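Hydrogenase maturation factor (Thermoanaerobacter tengcongensis, PDB 3VTI) probably carries out the ATP-dependent dehydration of a HypF-delivered carbamoyl group on its own C-terminal thiol to a nitrile, a step in [NiFe]-hydrogenase maturation. Local coordinates at residues G50-C55 and S175-L180; G144-I149 and A278-E283; L148-I153 and E250-V255; I153-M158 and P228-V233; G204-L209 and F244-N249. All blocks are in the same frame, centred on the assembly; numbering follows the deposited sequence.

Contact 1 of 5, residues G50-C55 and S175-L180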
# COMPACT_ATOMS: atom_id res chain seq x y z
N GLY C 50 1.98 -8.40 -10.55
CA GLY C 50 2.74 -7.76 -11.61
C GLY C 50 2.01 -7.75 -12.94
O GLY C 50 1.90 -6.70 -13.59
N LYS C 51 1.50 -8.92 -13.35
CA LYS C 51 0.77 -9.06 -14.60
C LYS C 51 -0.50 -8.22 -14.53
O LYS C 51 -0.91 -7.59 -15.51
CB LYS C 51 0.43 -10.52 -14.85
CG LYS C 51 -0.11 -10.78 -16.23
CD LYS C 51 -0.40 -12.26 -16.46
CE LYS C 51 -0.84 -12.50 -17.90
NZ LYS C 51 -1.52 -13.81 -18.09
N LEU C 52 -1.10 -8.24 -13.35
CA LEU C 52 -2.31 -7.49 -13.06
C LEU C 52 -2.09 -5.98 -13.21
O LEU C 52 -2.87 -5.30 -13.87
CB LEU C 52 -2.76 -7.83 -11.64
CG LEU C 52 -4.09 -7.32 -11.11
CD1 LEU C 52 -5.20 -7.51 -12.13
CD2 LEU C 52 -4.43 -8.00 -9.78
N ALA C 53 -1.02 -5.48 -12.61
CA ALA C 53 -0.72 -4.05 -12.62
C ALA C 53 -0.57 -3.50 -14.05
O ALA C 53 -0.95 -2.36 -14.32
CB ALA C 53 0.54 -3.80 -11.82
N VAL C 54 -0.01 -4.31 -14.94
CA VAL C 54 0.18 -3.89 -16.32
C VAL C 54 -1.14 -3.99 -17.09
O VAL C 54 -1.63 -3.00 -17.61
CB VAL C 54 1.28 -4.71 -17.04
CG1 VAL C 54 1.44 -4.26 -18.48
CG2 VAL C 54 2.60 -4.57 -16.31
N CYS C 55 -1.71 -5.19 -17.12
CA CYS C 55 -2.91 -5.47 -17.88
C CYS C 55 -4.06 -4.53 -17.57
O CYS C 55 -4.70 -3.99 -18.49
CB CYS C 55 -3.32 -6.93 -17.68
SG CYS C 55 -2.16 -8.07 -18.49
N SER C 175 -7.36 -17.25 -12.65
CA SER C 175 -7.63 -15.86 -13.02
C SER C 175 -7.52 -15.68 -14.53
O SER C 175 -6.84 -16.44 -15.21
CB SER C 175 -6.65 -14.94 -12.31
OG SER C 175 -6.87 -13.60 -12.69
N ASP C 176 -8.20 -14.66 -15.04
CA ASP C 176 -8.29 -14.44 -16.48
C ASP C 176 -7.42 -13.28 -16.95
O ASP C 176 -7.56 -12.84 -18.09
CB ASP C 176 -9.75 -14.21 -16.89
CG ASP C 176 -10.34 -12.93 -16.30
OD1 ASP C 176 -9.79 -12.39 -15.32
OD2 ASP C 176 -11.39 -12.46 -16.81
N VAL C 177 -6.55 -12.78 -16.06
CA VAL C 177 -5.69 -11.62 -16.33
C VAL C 177 -5.10 -11.68 -17.73
O VAL C 177 -4.40 -12.64 -18.09
CB VAL C 177 -4.51 -11.51 -15.34
CG1 VAL C 177 -3.92 -10.10 -15.37
CG2 VAL C 177 -4.97 -11.82 -13.95
N ALA C 178 -5.39 -10.63 -18.49
CA ALA C 178 -4.96 -10.51 -19.88
C ALA C 178 -5.01 -9.05 -20.35
O ALA C 178 -5.83 -8.27 -19.85
CB ALA C 178 -5.84 -11.38 -20.77
N PRO C 179 -4.10 -8.67 -21.27
CA PRO C 179 -4.21 -7.37 -21.94
C PRO C 179 -5.14 -7.49 -23.13
O PRO C 179 -4.99 -8.40 -23.96
CB PRO C 179 -2.78 -7.10 -22.39
CG PRO C 179 -2.20 -8.46 -22.65
CD PRO C 179 -2.89 -9.41 -21.69
N LEU C 180 -6.11 -6.59 -23.21
CA LEU C 180 -7.17 -6.68 -24.21
C LEU C 180 -7.05 -5.64 -25.30
O LEU C 180 -7.93 -5.52 -26.15
CB LEU C 180 -8.55 -6.57 -23.55
CG LEU C 180 -8.94 -7.63 -22.52
CD1 LEU C 180 -10.16 -7.16 -21.78
CD2 LEU C 180 -9.18 -8.99 -23.18
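V177 sits over helix 49-60 and touches three of its residues. Its CG1 branch does the touching. CG1 stands 3.8 Å from L52 CA and 4.0 Å from C55 CB. It is also 4.3 Å from L52 CD1. The branch is anti to its own backbone N (chi1 -162°), and this turns it onto the helix.

K51 comes alongside from the same helix face. Its extended chain slides past V177 in the opposite direction, with K51 CG 4.0 Å from V177 CG1. The chain ends in a hydrogen bond from K51 NZ to V177 O of 3.1 Å. The ammonium approaches from above the carbonyl plane, 35° out of it.

One turn on from K51, C55 meets the next part of the loop. Its sulphur lies against the peptide between A178 and P179, with C55 SG 3.5 Å from P179 CD.

N59, one turn further along the helix, holds the loop from a second shell: its side-chain amide accepts from L180 N and donates to A178 O.

The contact joins the N-terminal and C-terminal AIR synthase-like parts of the chain. L180 is the N-cap of helix 181-187, which follows the loop. Helix 83-100 packs on V54 and P179, H156 of helix 155-164 touches L52 and V177, and F44 of strand 43-44 lies against V177.

Contact 2 of 5, residues G144-I149 and A278-E283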
# COMPACT_ATOMS: atom_id res chain seq x y z
N GLY C 144 -31.74 0.54 -27.99
CA GLY C 144 -31.61 -0.19 -29.25
C GLY C 144 -30.23 -0.79 -29.45
O GLY C 144 -30.05 -1.68 -30.28
N ASP C 145 -29.25 -0.30 -28.69
CA ASP C 145 -27.89 -0.81 -28.73
C ASP C 145 -27.84 -2.21 -28.14
O ASP C 145 -28.68 -2.57 -27.32
CB ASP C 145 -26.94 0.08 -27.92
CG ASP C 145 -26.63 1.40 -28.60
OD1 ASP C 145 -26.72 1.48 -29.84
OD2 ASP C 145 -26.28 2.35 -27.88
N ILE C 146 -26.83 -2.98 -28.56
CA ILE C 146 -26.63 -4.35 -28.09
C ILE C 146 -25.45 -4.41 -27.13
O ILE C 146 -24.44 -3.72 -27.31
CB ILE C 146 -26.41 -5.32 -29.28
CG1 ILE C 146 -27.61 -5.29 -30.25
CG2 ILE C 146 -26.10 -6.74 -28.79
CD1 ILE C 146 -28.94 -5.78 -29.68
N VAL C 147 -25.58 -5.23 -26.09
CA VAL C 147 -24.54 -5.40 -25.10
C VAL C 147 -23.88 -6.75 -25.31
O VAL C 147 -24.56 -7.78 -25.37
CB VAL C 147 -25.11 -5.33 -23.68
CG1 VAL C 147 -23.98 -5.23 -22.66
CG2 VAL C 147 -26.03 -4.15 -23.54
N LEU C 148 -22.56 -6.75 -25.40
CA LEU C 148 -21.77 -7.97 -25.50
C LEU C 148 -20.75 -8.06 -24.36
O LEU C 148 -20.33 -7.03 -23.80
CB LEU C 148 -21.05 -8.04 -26.85
CG LEU C 148 -21.91 -8.12 -28.11
CD1 LEU C 148 -22.25 -6.74 -28.64
CD2 LEU C 148 -21.19 -8.91 -29.16
N ILE C 149 -20.35 -9.28 -24.03
CA ILE C 149 -19.23 -9.54 -23.14
C ILE C 149 -18.20 -10.37 -23.91
O ILE C 149 -18.57 -11.31 -24.62
CB ILE C 149 -19.65 -10.29 -21.84
CG1 ILE C 149 -18.47 -10.44 -20.88
CG2 ILE C 149 -20.20 -11.67 -22.15
CD1 ILE C 149 -18.35 -9.32 -19.91
N ALA C 278 -17.01 -15.17 -26.23
CA ALA C 278 -17.85 -13.97 -26.32
C ALA C 278 -19.30 -14.30 -26.62
O ALA C 278 -19.60 -15.26 -27.34
CB ALA C 278 -17.31 -13.02 -27.37
N GLU C 279 -20.19 -13.50 -26.04
CA GLU C 279 -21.63 -13.61 -26.28
C GLU C 279 -22.31 -12.24 -26.32
O GLU C 279 -21.94 -11.32 -25.60
CB GLU C 279 -22.31 -14.47 -25.20
CG GLU C 279 -21.77 -15.90 -25.03
CD GLU C 279 -22.31 -16.90 -26.06
OE1 GLU C 279 -22.10 -18.12 -25.83
OE2 GLU C 279 -22.93 -16.49 -27.07
N ILE C 280 -23.32 -12.13 -27.19
CA ILE C 280 -24.35 -11.12 -27.09
C ILE C 280 -25.14 -11.47 -25.83
O ILE C 280 -25.66 -12.58 -25.71
CB ILE C 280 -25.29 -11.19 -28.33
CG1 ILE C 280 -24.52 -10.84 -29.62
CG2 ILE C 280 -26.54 -10.30 -28.14
CD1 ILE C 280 -25.33 -10.98 -30.90
N ILE C 281 -25.22 -10.53 -24.88
CA ILE C 281 -25.85 -10.82 -23.59
C ILE C 281 -27.11 -10.00 -23.27
O ILE C 281 -27.88 -10.38 -22.38
CB ILE C 281 -24.85 -10.72 -22.40
CG1 ILE C 281 -24.25 -9.31 -22.31
CG2 ILE C 281 -23.77 -11.80 -22.51
CD1 ILE C 281 -23.63 -8.98 -20.97
N GLY C 282 -27.32 -8.90 -23.98
CA GLY C 282 -28.45 -8.04 -23.69
C GLY C 282 -28.69 -6.89 -24.64
O GLY C 282 -28.14 -6.86 -25.75
N GLU C 283 -29.52 -5.96 -24.20
CA GLU C 283 -29.99 -4.83 -25.00
C GLU C 283 -30.19 -3.61 -24.09
O GLU C 283 -30.63 -3.73 -22.95
CB GLU C 283 -31.32 -5.18 -25.71
CG GLU C 283 -31.69 -4.22 -26.85
CD GLU C 283 -33.04 -4.53 -27.51
OE1 GLU C 283 -34.09 -4.46 -26.83
OE2 GLU C 283 -33.05 -4.80 -28.74
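The carbonyl of V147 faces two consecutive N-H groups, those of I281 and G282. I281 N lies in the plane of this carbonyl, 2.9 Å from V147 O. G282 N is tilted from the plane and longer, at 3.3 Å from V147 O. The carbonyl of G282 is used differently: V147 N meets G282 O at 3.1 Å from above its plane, 60° out of it. At the other end of the pair, I149 and E279 exchange two backbone bonds.

I146, L148, I280 and E283 point to one face of the sheet. There I146 CG2 meets I280 CG2 at 3.6 Å, while L148 lies beside I280 with L148 CD2 3.9 Å from I280 CG1. E283 turns its carboxylate to R259 in a salt bridge.

Strands 146-149 and 279-283 run antiparallel, their directions 150° apart. The two donors on V147 O make a classic beta bulge, and the register shifts by one residue there. The strands are neighbours in the seven-stranded mixed sheet of the C-terminal AIR synthase-like part.

V147 and I149 point to the opposite face and meet the side chain of I281. I281 CG1 sits between its own N and carbonyl carbon (chi1 60°), which brings it 4.1 Å from V147 CG1. I281 CG2 reaches I149 CG2 at 3.6 Å. An alanine at V147 would probably open a gap between I281, V254 and L209, which now share its CG1 branch. P228 packs on I149 and I281 from the same face, and helix 262-270 lies against I146, L148 and I280 on the other.

Contact 3 of 5, residues L148-I153 and E250-V255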
# COMPACT_ATOMS: atom_id res chain seq x y z
N LEU C 148 -22.56 -6.75 -25.40
CA LEU C 148 -21.77 -7.97 -25.50
C LEU C 148 -20.75 -8.06 -24.36
O LEU C 148 -20.33 -7.03 -23.80
CB LEU C 148 -21.05 -8.04 -26.85
CG LEU C 148 -21.91 -8.12 -28.11
CD1 LEU C 148 -22.25 -6.74 -28.64
CD2 LEU C 148 -21.19 -8.91 -29.16
N ILE C 149 -20.35 -9.28 -24.03
CA ILE C 149 -19.23 -9.54 -23.14
C ILE C 149 -18.20 -10.37 -23.91
O ILE C 149 -18.57 -11.31 -24.62
CB ILE C 149 -19.65 -10.29 -21.84
CG1 ILE C 149 -18.47 -10.44 -20.88
CG2 ILE C 149 -20.20 -11.67 -22.15
CD1 ILE C 149 -18.35 -9.32 -19.91
N SER C 150 -16.92 -10.03 -23.76
CA SER C 150 -15.83 -10.69 -24.50
C SER C 150 -15.54 -12.14 -24.10
O SER C 150 -14.83 -12.84 -24.82
CB SER C 150 -14.54 -9.87 -24.40
OG SER C 150 -14.14 -9.70 -23.06
N GLY C 151 -16.06 -12.58 -22.96
CA GLY C 151 -15.83 -13.95 -22.47
C GLY C 151 -16.49 -14.25 -21.13
O GLY C 151 -17.37 -13.51 -20.68
N THR C 152 -16.07 -15.35 -20.50
CA THR C 152 -16.72 -15.84 -19.29
C THR C 152 -16.63 -14.84 -18.15
O THR C 152 -15.67 -14.06 -18.05
CB THR C 152 -16.13 -17.19 -18.83
OG1 THR C 152 -14.72 -17.06 -18.70
CG2 THR C 152 -16.45 -18.30 -19.83
N ILE C 153 -17.64 -14.88 -17.28
CA ILE C 153 -17.82 -13.91 -16.21
C ILE C 153 -17.42 -14.50 -14.86
O ILE C 153 -17.84 -15.61 -14.52
CB ILE C 153 -19.30 -13.44 -16.14
CG1 ILE C 153 -19.73 -12.79 -17.46
CG2 ILE C 153 -19.55 -12.51 -14.95
CD1 ILE C 153 -21.23 -12.93 -17.75
N GLU C 250 -10.60 -9.73 -15.08
CA GLU C 250 -9.38 -8.99 -15.43
C GLU C 250 -8.89 -9.28 -16.85
O GLU C 250 -7.83 -8.79 -17.26
CB GLU C 250 -8.25 -9.26 -14.42
CG GLU C 250 -8.47 -8.67 -13.02
CD GLU C 250 -8.52 -7.15 -13.00
OE1 GLU C 250 -8.04 -6.51 -13.96
OE2 GLU C 250 -9.04 -6.59 -12.00
N GLY C 251 -9.66 -10.08 -17.59
CA GLY C 251 -9.40 -10.34 -19.00
C GLY C 251 -10.66 -10.22 -19.84
O GLY C 251 -10.78 -10.89 -20.88
N LYS C 252 -11.61 -9.39 -19.39
CA LYS C 252 -12.89 -9.22 -20.09
C LYS C 252 -13.27 -7.77 -20.36
O LYS C 252 -12.90 -6.86 -19.62
CB LYS C 252 -14.04 -9.92 -19.34
CG LYS C 252 -13.79 -11.38 -18.98
CD LYS C 252 -13.69 -12.27 -20.21
CE LYS C 252 -12.74 -13.46 -19.97
NZ LYS C 252 -13.12 -14.31 -18.81
N VAL C 253 -14.01 -7.55 -21.44
CA VAL C 253 -14.56 -6.24 -21.69
C VAL C 253 -16.05 -6.36 -22.02
O VAL C 253 -16.46 -7.28 -22.73
CB VAL C 253 -13.77 -5.47 -22.81
CG1 VAL C 253 -13.86 -6.20 -24.18
CG2 VAL C 253 -14.25 -4.00 -22.93
N VAL C 254 -16.84 -5.45 -21.46
CA VAL C 254 -18.24 -5.25 -21.81
C VAL C 254 -18.31 -4.25 -22.95
O VAL C 254 -17.74 -3.16 -22.88
CB VAL C 254 -19.05 -4.71 -20.62
CG1 VAL C 254 -20.47 -4.30 -21.05
CG2 VAL C 254 -19.08 -5.73 -19.50
N VAL C 255 -19.03 -4.62 -24.00
CA VAL C 255 -19.12 -3.79 -25.19
C VAL C 255 -20.55 -3.42 -25.53
O VAL C 255 -21.41 -4.28 -25.59
CB VAL C 255 -18.58 -4.52 -26.42
CG1 VAL C 255 -18.32 -3.55 -27.56
CG2 VAL C 255 -17.34 -5.32 -26.08
O HOH W 1 -12.09 -11.51 -23.08
O HOH W 2 -11.76 -16.71 -19.34
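K252 folds back onto the loop S150-T152, atom by atom. K252 CB lies 3.7 Å from S150 OG. From there the chain bends three times, first at chi2 (-66°). K252 CG passes T152 O at 3.4 Å. K252 CD rests 3.5 Å from G151 CA, and K252 CE passes T152 O as well. At the tip, K252 NZ donates to T152 O at 2.7 Å and to T152 OG1 at 3.2 Å. A water also takes a bond from NZ and gives one to T152 OG1. D176 adds a salt bridge, and the same T152 hydroxyl is held by D155. A leucine in place of K252 would probably leave T152 O and the carboxylate of D176 without their ammonium partner.

This loop follows strand 146-149, and the lysine precedes strand 254-257. The two strands are antiparallel neighbours in the same sheet of the C-terminal AIR synthase-like part. L148 and V255 form a hydrogen-bonded pair, with both backbone bonds made. I149 and V254 form the next, non-hydrogen-bonded pair, where I149 CD1 meets V254 CG2 at 3.7 Å.

S150 carries the pairing one step beyond the strand. Its backbone N donates to V253 O. Its hydroxyl sits between its own N and carbonyl carbon (chi1 59°), and S150 OG accepts from V253 N at 2.7 Å. The hydroxyl in turn donates a hydrogen bond to a second water, which donates to G251 O. The V253 CG1 methyl packs on S150, and the V253 side chain lies about 5 Å from that of the magnesium ligand D199.

Contact 4 of 5, residues I153-M158 and P228-V233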
# COMPACT_ATOMS: atom_id res chain seq x y z
N ILE C 153 -17.64 -14.88 -17.28
CA ILE C 153 -17.82 -13.91 -16.21
C ILE C 153 -17.42 -14.50 -14.86
O ILE C 153 -17.84 -15.61 -14.52
CB ILE C 153 -19.30 -13.44 -16.14
CG1 ILE C 153 -19.73 -12.79 -17.46
CG2 ILE C 153 -19.55 -12.51 -14.95
CD1 ILE C 153 -21.23 -12.93 -17.75
N GLY C 154 -16.60 -13.76 -14.12
CA GLY C 154 -16.34 -14.06 -12.71
C GLY C 154 -15.07 -14.85 -12.40
O GLY C 154 -14.87 -15.28 -11.27
N ASP C 155 -14.22 -15.03 -13.40
CA ASP C 155 -13.00 -15.79 -13.26
C ASP C 155 -12.07 -15.27 -12.17
O ASP C 155 -11.78 -15.97 -11.19
CB ASP C 155 -12.25 -15.84 -14.58
CG ASP C 155 -12.84 -16.84 -15.53
OD1 ASP C 155 -13.84 -16.53 -16.20
OD2 ASP C 155 -12.29 -17.95 -15.58
N HIS C 156 -11.60 -14.04 -12.35
CA HIS C 156 -10.63 -13.46 -11.44
C HIS C 156 -11.15 -13.40 -10.00
O HIS C 156 -10.51 -13.92 -9.08
CB HIS C 156 -10.23 -12.07 -11.92
CG HIS C 156 -9.20 -11.42 -11.05
ND1 HIS C 156 -7.85 -11.64 -11.20
CD2 HIS C 156 -9.33 -10.57 -10.00
CE1 HIS C 156 -7.19 -10.94 -10.30
NE2 HIS C 156 -8.06 -10.28 -9.56
N GLY C 157 -12.32 -12.79 -9.82
CA GLY C 157 -12.97 -12.71 -8.52
C GLY C 157 -13.01 -14.02 -7.77
O GLY C 157 -12.65 -14.09 -6.59
N MET C 158 -13.45 -15.08 -8.44
CA MET C 158 -13.53 -16.37 -7.77
C MET C 158 -12.15 -16.99 -7.54
O MET C 158 -11.94 -17.67 -6.55
CB MET C 158 -14.47 -17.33 -8.50
CG MET C 158 -14.79 -18.61 -7.72
SD MET C 158 -15.32 -18.36 -6.00
CE MET C 158 -17.01 -17.80 -6.23
N PRO C 228 -22.02 -16.11 -20.41
CA PRO C 228 -20.93 -17.09 -20.42
C PRO C 228 -20.25 -17.21 -19.06
O PRO C 228 -19.89 -16.20 -18.44
CB PRO C 228 -19.96 -16.55 -21.47
CG PRO C 228 -20.19 -15.09 -21.48
CD PRO C 228 -21.63 -14.86 -21.09
N VAL C 229 -20.07 -18.44 -18.60
CA VAL C 229 -19.50 -18.68 -17.29
C VAL C 229 -18.97 -20.11 -17.23
O VAL C 229 -19.70 -21.06 -17.58
CB VAL C 229 -20.55 -18.41 -16.15
CG1 VAL C 229 -21.85 -19.19 -16.39
CG2 VAL C 229 -19.96 -18.70 -14.78
N LYS C 230 -17.71 -20.26 -16.83
CA LYS C 230 -17.10 -21.58 -16.67
C LYS C 230 -17.85 -22.33 -15.59
O LYS C 230 -18.22 -21.76 -14.57
CB LYS C 230 -15.62 -21.47 -16.32
CG LYS C 230 -14.75 -20.86 -17.42
CD LYS C 230 -13.27 -20.87 -17.06
CE LYS C 230 -12.51 -19.81 -17.85
NZ LYS C 230 -12.32 -20.14 -19.29
N GLU C 231 -18.08 -23.62 -15.83
CA GLU C 231 -18.76 -24.49 -14.89
C GLU C 231 -18.16 -24.44 -13.49
O GLU C 231 -18.88 -24.50 -12.50
CB GLU C 231 -18.78 -25.94 -15.40
CG GLU C 231 -19.67 -26.15 -16.63
CD GLU C 231 -21.15 -26.03 -16.32
OE1 GLU C 231 -21.60 -26.59 -15.30
OE2 GLU C 231 -21.87 -25.38 -17.11
N SER C 232 -16.83 -24.33 -13.43
CA SER C 232 -16.15 -24.24 -12.14
C SER C 232 -16.59 -23.00 -11.36
O SER C 232 -16.82 -23.07 -10.15
CB SER C 232 -14.63 -24.24 -12.35
OG SER C 232 -14.23 -23.14 -13.13
N VAL C 233 -16.74 -21.88 -12.07
CA VAL C 233 -17.21 -20.65 -11.44
C VAL C 233 -18.70 -20.75 -11.08
O VAL C 233 -19.12 -20.32 -10.00
CB VAL C 233 -16.93 -19.42 -12.34
CG1 VAL C 233 -17.49 -18.15 -11.71
CG2 VAL C 233 -15.43 -19.28 -12.60
O HOH W 3 -16.52 -17.73 -15.51
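I153 and V233 lose the most surface here, with D155 next. I153 N donates to P228 O at 2.9 Å, tilted 30° from the carbonyl plane. The side chain of I153 then runs along that same oxygen: its CB, CG1 and CD1 all lie close to it. At the tip, I153 CD1 meets P228 CD at 3.9 Å.

V233 approaches the turn that follows I153. Its CG1 branch is anti to the backbone N (chi1 177°) and lies 3.8 Å from I153 O. It also reaches toward M158, with V233 CG1 4.5 Å from M158 CB. G154 O also lies near this branch. G154 has a positive phi (97°), and a side chain there would probably crowd V233 CG1.

The contact lies at two helix starts. G154 is the N-cap of helix 155-164, and K230 is the N-cap of helix 231-240. Both helices belong to the C-terminal AIR synthase-like part. G154 N also donates to the side chain of N249.

D155 stands in the first turn of its helix. A water bridges the two segments: it donates to I153 O at 2.7 Å and to D155 OD1 at 3.0 Å, and accepts from K230 N at 3.1 Å. T152 holds the same D155 oxygen. The side chains of K230 and D155 cross at about a right angle. K230 NZ stays 4.3 Å from D155 OD2, beyond a salt bridge, though the opposite charges probably still attract.

Contact 5 of 5, residues G204-L209 and F244-N249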
# COMPACT_ATOMS: atom_id res chain seq x y z
N GLY C 204 -17.78 -6.35 -10.70
CA GLY C 204 -18.19 -7.21 -11.82
C GLY C 204 -19.03 -6.57 -12.92
O GLY C 204 -19.05 -5.35 -13.09
N VAL C 205 -19.71 -7.43 -13.67
CA VAL C 205 -20.55 -7.01 -14.79
C VAL C 205 -21.71 -6.13 -14.33
O VAL C 205 -22.02 -5.11 -14.96
CB VAL C 205 -21.07 -8.24 -15.58
CG1 VAL C 205 -22.07 -7.82 -16.66
CG2 VAL C 205 -19.90 -9.01 -16.20
N ALA C 206 -22.33 -6.51 -13.21
CA ALA C 206 -23.45 -5.77 -12.63
C ALA C 206 -23.15 -4.28 -12.52
O ALA C 206 -23.94 -3.44 -12.96
CB ALA C 206 -23.83 -6.35 -11.28
N GLU C 207 -21.98 -3.97 -11.95
CA GLU C 207 -21.58 -2.59 -11.66
C GLU C 207 -21.37 -1.78 -12.94
O GLU C 207 -21.83 -0.64 -13.03
CB GLU C 207 -20.34 -2.59 -10.77
CG GLU C 207 -19.86 -1.22 -10.31
CD GLU C 207 -20.86 -0.50 -9.41
OE1 GLU C 207 -21.54 -1.14 -8.57
OE2 GLU C 207 -20.96 0.74 -9.55
N VAL C 208 -20.70 -2.38 -13.92
CA VAL C 208 -20.55 -1.78 -15.24
C VAL C 208 -21.91 -1.38 -15.85
O VAL C 208 -22.08 -0.24 -16.29
CB VAL C 208 -19.78 -2.73 -16.21
CG1 VAL C 208 -19.94 -2.28 -17.68
CG2 VAL C 208 -18.32 -2.85 -15.82
N LEU C 209 -22.87 -2.30 -15.86
CA LEU C 209 -24.18 -2.04 -16.46
C LEU C 209 -24.85 -0.86 -15.79
O LEU C 209 -25.43 -0.01 -16.46
CB LEU C 209 -25.08 -3.29 -16.42
CG LEU C 209 -24.60 -4.59 -17.10
CD1 LEU C 209 -25.59 -5.73 -16.86
CD2 LEU C 209 -24.34 -4.43 -18.60
N PHE C 244 -22.35 -14.42 -9.94
CA PHE C 244 -21.09 -14.16 -10.66
C PHE C 244 -21.03 -12.79 -11.33
O PHE C 244 -19.96 -12.28 -11.68
CB PHE C 244 -20.73 -15.28 -11.65
CG PHE C 244 -21.83 -15.62 -12.62
CD1 PHE C 244 -22.09 -14.81 -13.72
CD2 PHE C 244 -22.59 -16.78 -12.43
CE1 PHE C 244 -23.09 -15.13 -14.62
CE2 PHE C 244 -23.60 -17.11 -13.33
CZ PHE C 244 -23.85 -16.28 -14.43
N LEU C 245 -22.20 -12.18 -11.48
CA LEU C 245 -22.32 -10.81 -11.96
C LEU C 245 -21.66 -9.79 -11.03
O LEU C 245 -21.46 -8.64 -11.42
CB LEU C 245 -23.79 -10.44 -12.16
CG LEU C 245 -24.50 -11.08 -13.35
CD1 LEU C 245 -25.96 -10.62 -13.41
CD2 LEU C 245 -23.76 -10.80 -14.68
N HIS C 246 -21.31 -10.22 -9.82
CA HIS C 246 -20.68 -9.32 -8.87
C HIS C 246 -19.20 -9.60 -8.70
O HIS C 246 -18.51 -8.81 -8.06
CB HIS C 246 -21.34 -9.39 -7.49
CG HIS C 246 -22.80 -9.08 -7.49
ND1 HIS C 246 -23.41 -8.32 -8.47
CD2 HIS C 246 -23.78 -9.40 -6.61
CE1 HIS C 246 -24.69 -8.20 -8.21
NE2 HIS C 246 -24.94 -8.85 -7.08
N LEU C 247 -18.72 -10.73 -9.21
CA LEU C 247 -17.31 -11.08 -9.09
C LEU C 247 -16.51 -10.37 -10.15
O LEU C 247 -16.98 -10.21 -11.26
CB LEU C 247 -17.10 -12.59 -9.24
CG LEU C 247 -17.61 -13.52 -8.15
CD1 LEU C 247 -17.41 -14.95 -8.61
CD2 LEU C 247 -16.90 -13.27 -6.83
N ALA C 248 -15.28 -9.98 -9.82
CA ALA C 248 -14.39 -9.24 -10.73
C ALA C 248 -13.83 -10.07 -11.89
O ALA C 248 -13.70 -11.30 -11.80
CB ALA C 248 -13.25 -8.60 -9.94
N ASN C 249 -13.51 -9.38 -12.98
CA ASN C 249 -12.85 -9.97 -14.15
C ASN C 249 -11.62 -9.12 -14.48
O ASN C 249 -11.60 -7.93 -14.17
CB ASN C 249 -13.80 -9.98 -15.34
CG ASN C 249 -14.99 -10.90 -15.13
OD1 ASN C 249 -14.87 -12.12 -15.28
ND2 ASN C 249 -16.13 -10.33 -14.77
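L245 O accepts a straight hydrogen bond from A206 N at 2.9 Å, with the donor in the carbonyl plane and an N-H...O angle of 164°. The same oxygen is near V205 N, but the angle there is too poor for a bond. G204 has a positive phi (64°). Its CA lies 3.3 Å from L247 O, and a side chain at G204 would strike the backbone of L245-L247.

Side chains pack around the A206 bond. L245 reaches along V205: its CD2 lies 3.8 Å from V205 CB and 4.0 Å from V205 CG1. The two side chains cross obliquely. With L245 CG anti to its own carbonyl carbon (chi1 -72°), CD2 is carried to V205, while L245 CB stays 4.2 Å from A206 CB. The methyl of A206 also meets the H246 ring at its edge, in the ring plane, 3.5 Å from H246 ND1.

N249 ND2 is 4.2 Å from V205 CG2, while N249 OD1 accepts from G154 N. The N249 backbone pairs with P200, the neighbour of D199.

The loop thus packs against the G204-A206 part of helix 204-216, in the C-terminal AIR synthase-like part, near the metal site. The N249 side chain lies about 10 Å from the magnesium ion that D22, D60 and D199 bind.

How the contacts relate
Contacts 2 to 5 lie within the C-terminal AIR synthase-like part, and contact 1 ties this part to helix 49-60 of the N-terminal one. Contacts 2 and 3 share strand 146-149, which pairs with 279-285 on one side and 254-257 on the other; their centres are 10 Å apart. The chain then leads through I153, shared by contacts 3 and 4, into helix 155-164. Contact 5 is nested inside the loops closed by contacts 2 and 3, and N249 ties it to G154 of contact 4. D176 links contact 1 to contact 3, while contacts 1 and 2 are 24 Å apart between centres. All but contact 4 bring a side chain within about 8 Å of that of magnesium ligand D199.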